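Long-range contacts in pollen receptor-like kinase 3 (Arabidopsis thaliana, PDB 5WLS), which probably acts as a pollen leucine-rich-repeat receptor kinase, perceiving extracellular signals through its repeat domain and phosphorylating serine or threonine residues of target proteins: residues 11-16 / 51-56; 44-49 / 71-76; 96-101 / 121-126. All coordinates share one frame; numbering follows the deposited sequence.

Interaction 1 (11-16 / 51-56); sequences VNITKG and LGLSGT. With NAG (2-acetamido-2-deoxy-beta-D-glucopyranose), chain E.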
loop_
_atom_site.group_PDB
_atom_site.type_symbol
_atom_site.label_atom_id
_atom_site.label_comp_id
_atom_site.label_asym_id
_atom_site.label_seq_id
_atom_site.Cartn_x
_atom_site.Cartn_y
_atom_site.Cartn_z
ATOM N N VAL A 11 19.277 -0.051 -6.739
ATOM C CA VAL A 11 18.476 -0.316 -7.926
ATOM C C VAL A 11 18.538 0.875 -8.884
ATOM O O VAL A 11 19.242 0.811 -9.897
ATOM C CB VAL A 11 17.039 -0.741 -7.552
ATOM C CG1 VAL A 11 16.252 0.330 -6.775
ATOM C CG2 VAL A 11 16.313 -1.167 -8.800
ATOM N N ASN A 12 17.833 1.967 -8.574
ATOM C CA ASN A 12 17.865 3.185 -9.382
ATOM C C ASN A 12 17.249 4.346 -8.613
ATOM O O ASN A 12 16.041 4.367 -8.355
ATOM C CB ASN A 12 17.139 2.985 -10.717
ATOM C CG ASN A 12 18.083 2.599 -11.835
ATOM O OD1 ASN A 12 19.174 3.156 -11.958
ATOM N ND2 ASN A 12 17.669 1.631 -12.652
ATOM N N ILE A 13 18.080 5.318 -8.250
ATOM C CA ILE A 13 17.652 6.540 -7.579
ATOM C C ILE A 13 18.127 7.726 -8.413
ATOM O O ILE A 13 19.285 7.759 -8.846
ATOM C CB ILE A 13 18.199 6.593 -6.140
ATOM C CG1 ILE A 13 18.075 7.990 -5.535
ATOM C CG2 ILE A 13 19.639 6.098 -6.101
ATOM C CD1 ILE A 13 18.562 8.056 -4.103
ATOM N N THR A 14 17.234 8.696 -8.642
ATOM C CA THR A 14 17.509 9.783 -9.573
ATOM C C THR A 14 17.504 11.177 -8.959
ATOM O O THR A 14 17.931 12.123 -9.632
ATOM C CB THR A 14 16.496 9.770 -10.730
ATOM O OG1 THR A 14 15.192 10.095 -10.233
ATOM C CG2 THR A 14 16.456 8.402 -11.394
ATOM N N LYS A 15 17.041 11.344 -7.723
ATOM C CA LYS A 15 17.042 12.650 -7.065
ATOM C C LYS A 15 17.473 12.450 -5.620
ATOM O O LYS A 15 16.735 11.860 -4.833
ATOM C CB LYS A 15 15.666 13.316 -7.124
ATOM C CG LYS A 15 15.024 13.359 -8.498
ATOM C CD LYS A 15 15.616 14.462 -9.357
ATOM C CE LYS A 15 15.110 14.373 -10.789
ATOM N NZ LYS A 15 15.663 15.461 -11.641
ATOM N N GLY A 16 18.656 12.930 -5.264
ATOM C CA GLY A 16 19.140 12.778 -3.905
ATOM C C GLY A 16 20.146 11.654 -3.773
ATOM O O GLY A 16 20.550 11.004 -4.742
ATOM N N LEU A 51 12.824 10.804 -3.776
ATOM C CA LEU A 51 14.169 10.581 -4.280
ATOM C C LEU A 51 14.172 10.191 -5.749
ATOM O O LEU A 51 15.232 9.865 -6.295
ATOM C CB LEU A 51 14.886 9.509 -3.458
ATOM C CG LEU A 51 15.252 9.834 -2.009
ATOM C CD1 LEU A 51 15.854 8.609 -1.336
ATOM C CD2 LEU A 51 16.200 11.020 -1.911
ATOM N N GLY A 52 13.015 10.222 -6.402
ATOM C CA GLY A 52 12.957 9.832 -7.794
ATOM C C GLY A 52 13.317 8.384 -8.015
ATOM O O GLY A 52 13.899 8.052 -9.053
ATOM N N LEU A 53 13.021 7.512 -7.047
ATOM C CA LEU A 53 13.285 6.092 -7.236
ATOM C C LEU A 53 12.584 5.611 -8.494
ATOM O O LEU A 53 11.353 5.628 -8.582
ATOM C CB LEU A 53 12.830 5.280 -6.021
ATOM C CG LEU A 53 13.275 5.719 -4.628
ATOM C CD1 LEU A 53 12.673 4.818 -3.569
ATOM C CD2 LEU A 53 14.790 5.640 -4.560
ATOM N N SER A 54 13.385 5.195 -9.468
ATOM C CA SER A 54 12.902 4.839 -10.788
ATOM C C SER A 54 13.075 3.365 -11.100
ATOM O O SER A 54 12.596 2.906 -12.143
ATOM C CB SER A 54 13.625 5.674 -11.855
ATOM O OG SER A 54 13.308 5.222 -13.159
ATOM N N GLY A 55 13.738 2.618 -10.232
ATOM C CA GLY A 55 14.078 1.239 -10.494
ATOM C C GLY A 55 12.990 0.281 -10.070
ATOM O O GLY A 55 11.795 0.591 -10.122
ATOM N N THR A 56 13.415 -0.903 -9.652
ATOM C CA THR A 56 12.534 -2.008 -9.319
ATOM C C THR A 56 12.805 -2.455 -7.889
ATOM O O THR A 56 13.961 -2.577 -7.474
ATOM C CB THR A 56 12.746 -3.174 -10.291
ATOM O OG1 THR A 56 12.198 -2.833 -11.570
ATOM C CG2 THR A 56 12.059 -4.431 -9.786
HETATM C C1 NAG E . 18.430 1.108 -13.766
HETATM C C2 NAG E . 17.533 0.677 -14.918
HETATM C C3 NAG E . 18.362 -0.042 -15.973
HETATM C C4 NAG E . 19.507 0.852 -16.432
HETATM C C5 NAG E . 20.323 1.341 -15.233
HETATM C C6 NAG E . 21.372 2.361 -15.610
HETATM C C7 NAG E . 15.222 0.315 -14.186
HETATM C C8 NAG E . 14.210 -0.686 -13.718
HETATM N N2 NAG E . 16.442 -0.164 -14.454
HETATM O O3 NAG E . 17.535 -0.393 -17.077
HETATM O O4 NAG E . 20.360 0.137 -17.319
HETATM O O5 NAG E . 19.466 1.969 -14.265
HETATM O O6 NAG E . 21.501 3.368 -14.615
HETATM O O7 NAG E . 14.950 1.505 -14.316
#

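Interaction 2 (44-49 / 71-76); sequences SGIHVT and IRLDNN. With NAG (2-acetamido-2-deoxy-beta-D-glucopyranose), chain C.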
loop_
_atom_site.group_PDB
_atom_site.type_symbol
_atom_site.label_atom_id
_atom_site.label_comp_id
_atom_site.label_asym_id
_atom_site.label_seq_id
_atom_site.Cartn_x
_atom_site.Cartn_y
_atom_site.Cartn_z
ATOM N N SER A 44 12.886 -2.093 11.347
ATOM C CA SER A 44 11.444 -2.321 11.356
ATOM C C SER A 44 10.674 -1.505 10.323
ATOM O O SER A 44 9.514 -1.845 10.030
ATOM C CB SER A 44 10.867 -2.024 12.747
ATOM O OG SER A 44 11.161 -0.694 13.140
ATOM N N GLY A 45 11.263 -0.458 9.762
ATOM C CA GLY A 45 10.584 0.343 8.760
ATOM C C GLY A 45 11.570 0.967 7.801
ATOM O O GLY A 45 12.730 1.215 8.146
ATOM N N ILE A 46 11.101 1.214 6.581
ATOM C CA ILE A 46 11.849 1.953 5.570
ATOM C C ILE A 46 10.989 3.126 5.128
ATOM O O ILE A 46 9.838 2.937 4.720
ATOM C CB ILE A 46 12.233 1.069 4.369
ATOM C CG1 ILE A 46 13.234 -0.009 4.791
ATOM C CG2 ILE A 46 12.799 1.919 3.240
ATOM C CD1 ILE A 46 13.519 -1.035 3.711
ATOM N N HIS A 47 11.542 4.332 5.220
ATOM C CA HIS A 47 10.804 5.568 4.958
ATOM C C HIS A 47 11.668 6.460 4.070
ATOM O O HIS A 47 12.379 7.335 4.566
ATOM C CB HIS A 47 10.436 6.247 6.282
ATOM C CG HIS A 47 9.593 7.476 6.131
ATOM N ND1 HIS A 47 9.094 8.166 7.214
ATOM C CD2 HIS A 47 9.176 8.149 5.032
ATOM C CE1 HIS A 47 8.396 9.204 6.790
ATOM N NE2 HIS A 47 8.434 9.218 5.470
ATOM N N VAL A 48 11.598 6.251 2.757
ATOM C CA VAL A 48 12.345 7.062 1.801
ATOM C C VAL A 48 11.370 7.606 0.763
ATOM O O VAL A 48 10.633 6.842 0.128
ATOM C CB VAL A 48 13.493 6.279 1.138
ATOM C CG1 VAL A 48 14.587 6.008 2.154
ATOM C CG2 VAL A 48 13.007 4.970 0.562
ATOM N N THR A 49 11.354 8.930 0.607
ATOM C CA THR A 49 10.378 9.610 -0.233
ATOM C C THR A 49 11.057 10.718 -1.024
ATOM O O THR A 49 12.056 11.294 -0.584
ATOM C CB THR A 49 9.229 10.209 0.596
ATOM O OG1 THR A 49 9.763 11.099 1.584
ATOM C CG2 THR A 49 8.422 9.115 1.276
ATOM N N ILE A 71 6.642 -0.036 5.355
ATOM C CA ILE A 71 7.282 0.448 4.141
ATOM C C ILE A 71 6.528 1.685 3.677
ATOM O O ILE A 71 5.300 1.650 3.537
ATOM C CB ILE A 71 7.297 -0.623 3.032
ATOM C CG1 ILE A 71 8.242 -1.767 3.405
ATOM C CG2 ILE A 71 7.692 -0.007 1.693
ATOM C CD1 ILE A 71 8.074 -3.003 2.548
ATOM N N ARG A 72 7.260 2.775 3.440
ATOM C CA ARG A 72 6.676 4.034 2.977
ATOM C C ARG A 72 7.600 4.610 1.907
ATOM O O ARG A 72 8.671 5.143 2.215
ATOM C CB ARG A 72 6.459 5.008 4.129
ATOM C CG ARG A 72 6.240 6.453 3.701
ATOM C CD ARG A 72 5.930 7.348 4.891
ATOM N NE ARG A 72 5.031 8.442 4.534
ATOM C CZ ARG A 72 4.432 9.237 5.415
ATOM N NH1 ARG A 72 4.637 9.057 6.711
ATOM N NH2 ARG A 72 3.635 10.212 5.003
ATOM N N LEU A 73 7.182 4.492 0.652
ATOM C CA LEU A 73 7.962 4.907 -0.508
ATOM C C LEU A 73 7.226 5.984 -1.291
ATOM O O LEU A 73 7.199 5.970 -2.523
ATOM C CB LEU A 73 8.271 3.710 -1.400
ATOM C CG LEU A 73 8.976 2.544 -0.707
ATOM C CD1 LEU A 73 8.983 1.313 -1.574
ATOM C CD2 LEU A 73 10.390 2.944 -0.375
ATOM N N ASP A 74 6.623 6.932 -0.573
ATOM C CA ASP A 74 5.747 7.913 -1.201
ATOM C C ASP A 74 6.491 8.824 -2.172
ATOM O O ASP A 74 7.679 9.110 -2.016
ATOM C CB ASP A 74 5.069 8.772 -0.131
ATOM C CG ASP A 74 4.122 7.973 0.747
ATOM O OD1 ASP A 74 3.590 6.947 0.270
ATOM O OD2 ASP A 74 3.902 8.368 1.917
ATOM N N ASN A 75 5.772 9.246 -3.205
ATOM C CA ASN A 75 6.215 10.252 -4.173
ATOM C C ASN A 75 7.596 9.926 -4.761
ATOM O O ASN A 75 8.593 10.618 -4.535
ATOM C CB ASN A 75 6.175 11.670 -3.566
ATOM C CG ASN A 75 4.822 12.011 -2.992
ATOM O OD1 ASN A 75 3.853 12.161 -3.731
ATOM N ND2 ASN A 75 4.751 12.166 -1.675
ATOM N N ASN A 76 7.632 8.843 -5.528
ATOM C CA ASN A 76 8.805 8.508 -6.325
ATOM C C ASN A 76 8.302 8.203 -7.730
ATOM O O ASN A 76 7.232 8.662 -8.152
ATOM C CB ASN A 76 9.574 7.335 -5.700
ATOM C CG ASN A 76 10.385 7.744 -4.488
ATOM O OD1 ASN A 76 11.444 8.357 -4.613
ATOM N ND2 ASN A 76 9.899 7.384 -3.305
HETATM C C1 NAG C . -0.007 13.060 -4.119
HETATM C C2 NAG C . 0.336 13.572 -2.730
HETATM C C3 NAG C . -0.559 14.746 -2.355
HETATM C C4 NAG C . -0.416 15.897 -3.341
HETATM C C5 NAG C . -0.589 15.343 -4.785
HETATM C C6 NAG C . -0.117 16.326 -5.847
HETATM C C7 NAG C . 1.111 12.346 -0.755
HETATM C C8 NAG C . 0.864 11.271 0.194
HETATM N N2 NAG C . 0.200 12.522 -1.720
HETATM O O3 NAG C . -0.285 15.138 -1.003
HETATM O O4 NAG C . -1.509 16.796 -3.140
HETATM O O5 NAG C . 0.096 14.103 -5.050
HETATM O O6 NAG C . 1.046 17.058 -5.459
HETATM O O7 NAG C . 2.131 13.065 -0.689
#

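Interaction 3 (96-101 / 121-126); sequences LSNNSF and LDNNRL. With NAG (2-acetamido-2-deoxy-beta-D-glucopyranose), chain C.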
loop_
_atom_site.group_PDB
_atom_site.type_symbol
_atom_site.label_atom_id
_atom_site.label_comp_id
_atom_site.label_asym_id
_atom_site.label_seq_id
_atom_site.Cartn_x
_atom_site.Cartn_y
_atom_site.Cartn_z
ATOM N N LEU A 96 2.530 3.596 -0.550
ATOM C CA LEU A 96 3.141 3.801 -1.856
ATOM C C LEU A 96 2.480 4.965 -2.605
ATOM O O LEU A 96 2.334 4.897 -3.809
ATOM C CB LEU A 96 3.077 2.511 -2.692
ATOM C CG LEU A 96 3.737 1.265 -2.090
ATOM C CD1 LEU A 96 3.441 0.043 -2.936
ATOM C CD2 LEU A 96 5.241 1.478 -1.948
ATOM N N SER A 97 2.050 6.014 -1.898
ATOM C CA SER A 97 1.383 7.177 -2.482
ATOM C C SER A 97 2.159 7.816 -3.625
ATOM O O SER A 97 3.398 7.806 -3.666
ATOM C CB SER A 97 1.150 8.215 -1.398
ATOM O OG SER A 97 0.059 7.883 -0.553
ATOM N N ASN A 98 1.395 8.251 -4.617
ATOM C CA ASN A 98 1.892 8.959 -5.800
ATOM C C ASN A 98 3.143 8.245 -6.391
ATOM O O ASN A 98 4.280 8.734 -6.329
ATOM C CB ASN A 98 2.285 10.415 -5.484
ATOM C CG ASN A 98 1.466 11.088 -4.497
ATOM O OD1 ASN A 98 1.553 10.697 -3.384
ATOM N ND2 ASN A 98 0.861 12.177 -4.847
ATOM N N ASN A 99 2.965 6.999 -6.836
ATOM C CA ASN A 99 3.991 6.320 -7.630
ATOM C C ASN A 99 3.326 5.972 -8.955
ATOM O O ASN A 99 2.213 6.423 -9.232
ATOM C CB ASN A 99 4.576 5.084 -6.925
ATOM C CG ASN A 99 5.719 5.411 -5.949
ATOM O OD1 ASN A 99 6.823 5.819 -6.347
ATOM N ND2 ASN A 99 5.428 5.293 -4.668
ATOM N N SER A 100 4.005 5.206 -9.805
ATOM C CA SER A 100 3.445 4.904 -11.124
ATOM C C SER A 100 3.289 3.401 -11.345
ATOM O O SER A 100 3.458 2.897 -12.459
ATOM C CB SER A 100 4.281 5.528 -12.240
ATOM O OG SER A 100 4.245 6.941 -12.154
ATOM N N PHE A 101 2.942 2.665 -10.288
ATOM C CA PHE A 101 2.655 1.244 -10.438
ATOM C C PHE A 101 1.389 1.041 -11.261
ATOM O O PHE A 101 0.394 1.748 -11.088
ATOM C CB PHE A 101 2.492 0.568 -9.076
ATOM C CG PHE A 101 3.783 0.352 -8.339
ATOM C CD1 PHE A 101 4.763 -0.488 -8.846
ATOM C CD2 PHE A 101 4.003 0.967 -7.118
ATOM C CE1 PHE A 101 5.948 -0.689 -8.159
ATOM C CE2 PHE A 101 5.182 0.767 -6.425
ATOM C CZ PHE A 101 6.156 -0.062 -6.945
ATOM N N LEU A 121 -2.384 3.140 -1.709
ATOM C CA LEU A 121 -1.953 2.931 -3.088
ATOM C C LEU A 121 -2.421 4.062 -3.994
ATOM O O LEU A 121 -2.448 3.904 -5.218
ATOM C CB LEU A 121 -2.456 1.586 -3.613
ATOM C CG LEU A 121 -2.038 0.350 -2.816
ATOM C CD1 LEU A 121 -2.544 -0.926 -3.477
ATOM C CD2 LEU A 121 -0.526 0.311 -2.643
ATOM N N ASP A 122 -2.804 5.192 -3.408
ATOM C CA ASP A 122 -3.451 6.256 -4.157
ATOM C C ASP A 122 -2.533 6.828 -5.232
ATOM O O ASP A 122 -1.311 6.885 -5.078
ATOM C CB ASP A 122 -3.886 7.381 -3.216
ATOM C CG ASP A 122 -2.757 7.872 -2.328
ATOM O OD1 ASP A 122 -1.970 7.033 -1.840
ATOM O OD2 ASP A 122 -2.644 9.100 -2.136
ATOM N N ASN A 123 -3.154 7.243 -6.337
ATOM C CA ASN A 123 -2.505 8.021 -7.392
ATOM C C ASN A 123 -1.367 7.258 -8.067
ATOM O O ASN A 123 -0.358 7.839 -8.476
ATOM C CB ASN A 123 -2.018 9.367 -6.857
ATOM C CG ASN A 123 -3.160 10.254 -6.416
ATOM O OD1 ASN A 123 -4.083 10.525 -7.183
ATOM N ND2 ASN A 123 -3.109 10.706 -5.167
ATOM N N ASN A 124 -1.528 5.944 -8.197
ATOM C CA ASN A 124 -0.701 5.196 -9.134
ATOM C C ASN A 124 -1.503 5.032 -10.416
ATOM O O ASN A 124 -2.392 5.845 -10.691
ATOM C CB ASN A 124 -0.273 3.853 -8.542
ATOM C CG ASN A 124 0.828 4.005 -7.506
ATOM O OD1 ASN A 124 1.938 3.506 -7.686
ATOM N ND2 ASN A 124 0.529 4.713 -6.421
ATOM N N ARG A 125 -1.217 4.006 -11.208
ATOM C CA ARG A 125 -2.027 3.712 -12.385
ATOM C C ARG A 125 -2.454 2.253 -12.382
ATOM O O ARG A 125 -2.408 1.563 -13.404
ATOM C CB ARG A 125 -1.290 4.081 -13.671
ATOM C CG ARG A 125 -0.935 5.565 -13.754
ATOM C CD ARG A 125 -2.146 6.403 -14.161
ATOM N NE ARG A 125 -1.834 7.827 -14.274
ATOM C CZ ARG A 125 -1.540 8.447 -15.413
ATOM N NH1 ARG A 125 -1.509 7.770 -16.552
ATOM N NH2 ARG A 125 -1.271 9.747 -15.414
ATOM N N LEU A 126 -2.885 1.771 -11.220
ATOM C CA LEU A 126 -3.426 0.427 -11.101
ATOM C C LEU A 126 -4.783 0.327 -11.791
ATOM O O LEU A 126 -5.533 1.300 -11.891
ATOM C CB LEU A 126 -3.550 0.028 -9.631
ATOM C CG LEU A 126 -2.248 0.055 -8.825
ATOM C CD1 LEU A 126 -2.532 0.051 -7.331
ATOM C CD2 LEU A 126 -1.354 -1.114 -9.204
HETATM C C1 NAG C . -0.007 13.060 -4.119
HETATM C C2 NAG C . 0.336 13.572 -2.730
HETATM C C3 NAG C . -0.559 14.746 -2.355
HETATM C C4 NAG C . -0.416 15.897 -3.341
HETATM C C5 NAG C . -0.589 15.343 -4.785
HETATM C C6 NAG C . -0.117 16.326 -5.847
HETATM C C7 NAG C . 1.111 12.346 -0.755
HETATM C C8 NAG C . 0.864 11.271 0.194
HETATM N N2 NAG C . 0.200 12.522 -1.720
HETATM O O3 NAG C . -0.285 15.138 -1.003
HETATM O O4 NAG C . -1.509 16.796 -3.140
HETATM O O5 NAG C . 0.096 14.103 -5.050
HETATM O O6 NAG C . 1.046 17.058 -5.459
HETATM O O7 NAG C . 2.131 13.065 -0.689
#

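Interaction 1 (11-16 / 51-56)
The N-terminal cap of the leucine-rich-repeat domain meets the first turns of the solenoid where T14, K15 and N12 face L51, G52 and S54. The two loops run nearly antiparallel, their end-to-end directions 174° apart, and are joined mostly through backbone atoms. The carbonyl of L51 takes two donors: K15 N comes close, 2.7 Å from L51 O and well above the carbonyl plane, while T14 N lies in that plane at 3.3 Å from L51 O. Farther along, S54 N donates to N12 O at 3.0 Å, and G55 N adds a weak bond to the same oxygen. T14 contributes a side-chain bond as well. With chi1 at 67°, OG1 sits between its own backbone N and carbonyl carbon and donates to G52 O at 2.7 Å. Glycine suits position 52, where phi is positive and the T14 hydroxyl packs against the backbone; G55 likewise has no side chain beside V11 and N12. Apolar groups line one flank of this backbone seam. I13 and L51 cross obliquely, meeting through I13 CD1 and L51 CD1 at 3.9 Å, while L53 CD2 touches I13 CB at an equal 3.9 Å. Aliphatic chains suit I13, L51 and L53 because their ends make up this flank. The lysine tail of K15 leads away from the seam, as befits a charged chain at the surface. At the other end N12 carries an N-linked glycan, its ND2 joined to C1 of NAG; T14 is the threonine of this N-X-T glycosylation sequon. The LSGT sequence at 53-56 belongs to the plant-type leucine-rich repeat, and its junction with 11-16 is typical of an N-terminal cap sealing the first repeat of a solenoid.

Interaction 2 (44-49 / 71-76)
I71 pairs with I46, and R72 with H47, in two successive parallel bridges between adjacent strands of the solenoid's main sheet. The isoleucines at the start lie on the same face of the sheet, where branched hydrocarbon suits the buried interior. R72 follows, its backbone gripping the first segment twice: R72 N donates to I46 O at 2.9 Å, and V48 N to R72 O at 3.2 Å. Its side chain shares the opposite face with H47. Both have CG anti to the backbone N (chi1 163° in R72, -176° in H47), and the two chains lie side by side. R72 CD packs over one face of the imidazole, displaced toward the NE2-CD2 side of the rim and 3.4 Å from the H47 ring centroid, in a CH-pi contact; the guanidinium and ring planes are 6° apart. L73 starts away from 44-49, but its end comes back, so that CD2 meets V48 CG2. D74 then pairs with the arginine: R72 NE reaches D74 OD2 at 2.9 Å in a salt bridge that helps fix the guanidinium beside the imidazole. T49 CG2 packs on D74 CB at 3.7 Å and lies at the edge of the H47 ring. N75, at positive phi, donates through ND2 to O7 of the NAG carried by N98, 2.9 Å away. N76 closes the segment; its ND2 bonds to L73 O at 3.1 Å, while OD1 accepts from L51 N and L53 N, an amide suited to both kinds of backbone group. I46 and I71 both rest on L62 of helix 59-63, and V48 touches helix 3-9. On the strand 93-95 side, R72 and D74 contact L95 and D74 OD1 accepts from S97 N; on the other side Y36 of strand 35-38 hydrogen-bonds to H47 ND1.

Interaction 3 (96-101 / 121-126)
N124 reaches across to L96 and F101 with both ends of its amide. Chi1 of -76° sets CG anti to the carbonyl carbon, beside the backbone N; ND2 donates to L96 O at 3.2 Å, almost in the amide plane, and OD1 accepts from F101 N at 2.9 Å. A short amide carries donor and acceptor side by side, which suits asparagine to this turn. The same OD1 lies at the edge of the F101 ring, whose plane is 7° from that of the amide. In D122, chi1 of 52° puts CG between its backbone N and carbonyl carbon, and S97 OG donates to the syn lone pair of D122 OD1 at 2.5 Å. Leucines pack the inner side, L96 and L121 side by side with L96 CD1 4.0 Å from L121 CD2. N98 and N123 both have positive phi, a conformation asparagine tolerates well; N98 N donates to D122 O, and its ND2 is covalently joined to NAG C1. Beyond the turn, R125 N donates to F101 O at 2.8 Å. N124 is the asparagine of the leucine-rich-repeat consensus LxxNxL; N99 and N148 take equivalent places, N99 bonding to L73 O and L78 N, N148 to L121 O and L126 N. The backbone of L96 hydrogen-bonds to that of F120 in strand 118-120, and F101 packs on L78 and P83 beside strand 79-80.

In the fold
Starting at the N terminus, interaction 1 closes the first long loop, bringing the segment after helix 3-9 onto the segment that follows strand 42-47. Interaction 2 begins inside that loop, at 44-49, and closes beyond it at 71-76, so the two cross; they touch where N76 meets 51-56. Together they bind the cap to the first repeats. Interaction 3 lies in series farther on, closing one coil between 96-101 and 121-126. It touches interaction 2 through D74 and N75 with S97, and both touch the same NAG. The three thus follow the solenoid from its sealed end toward its middle.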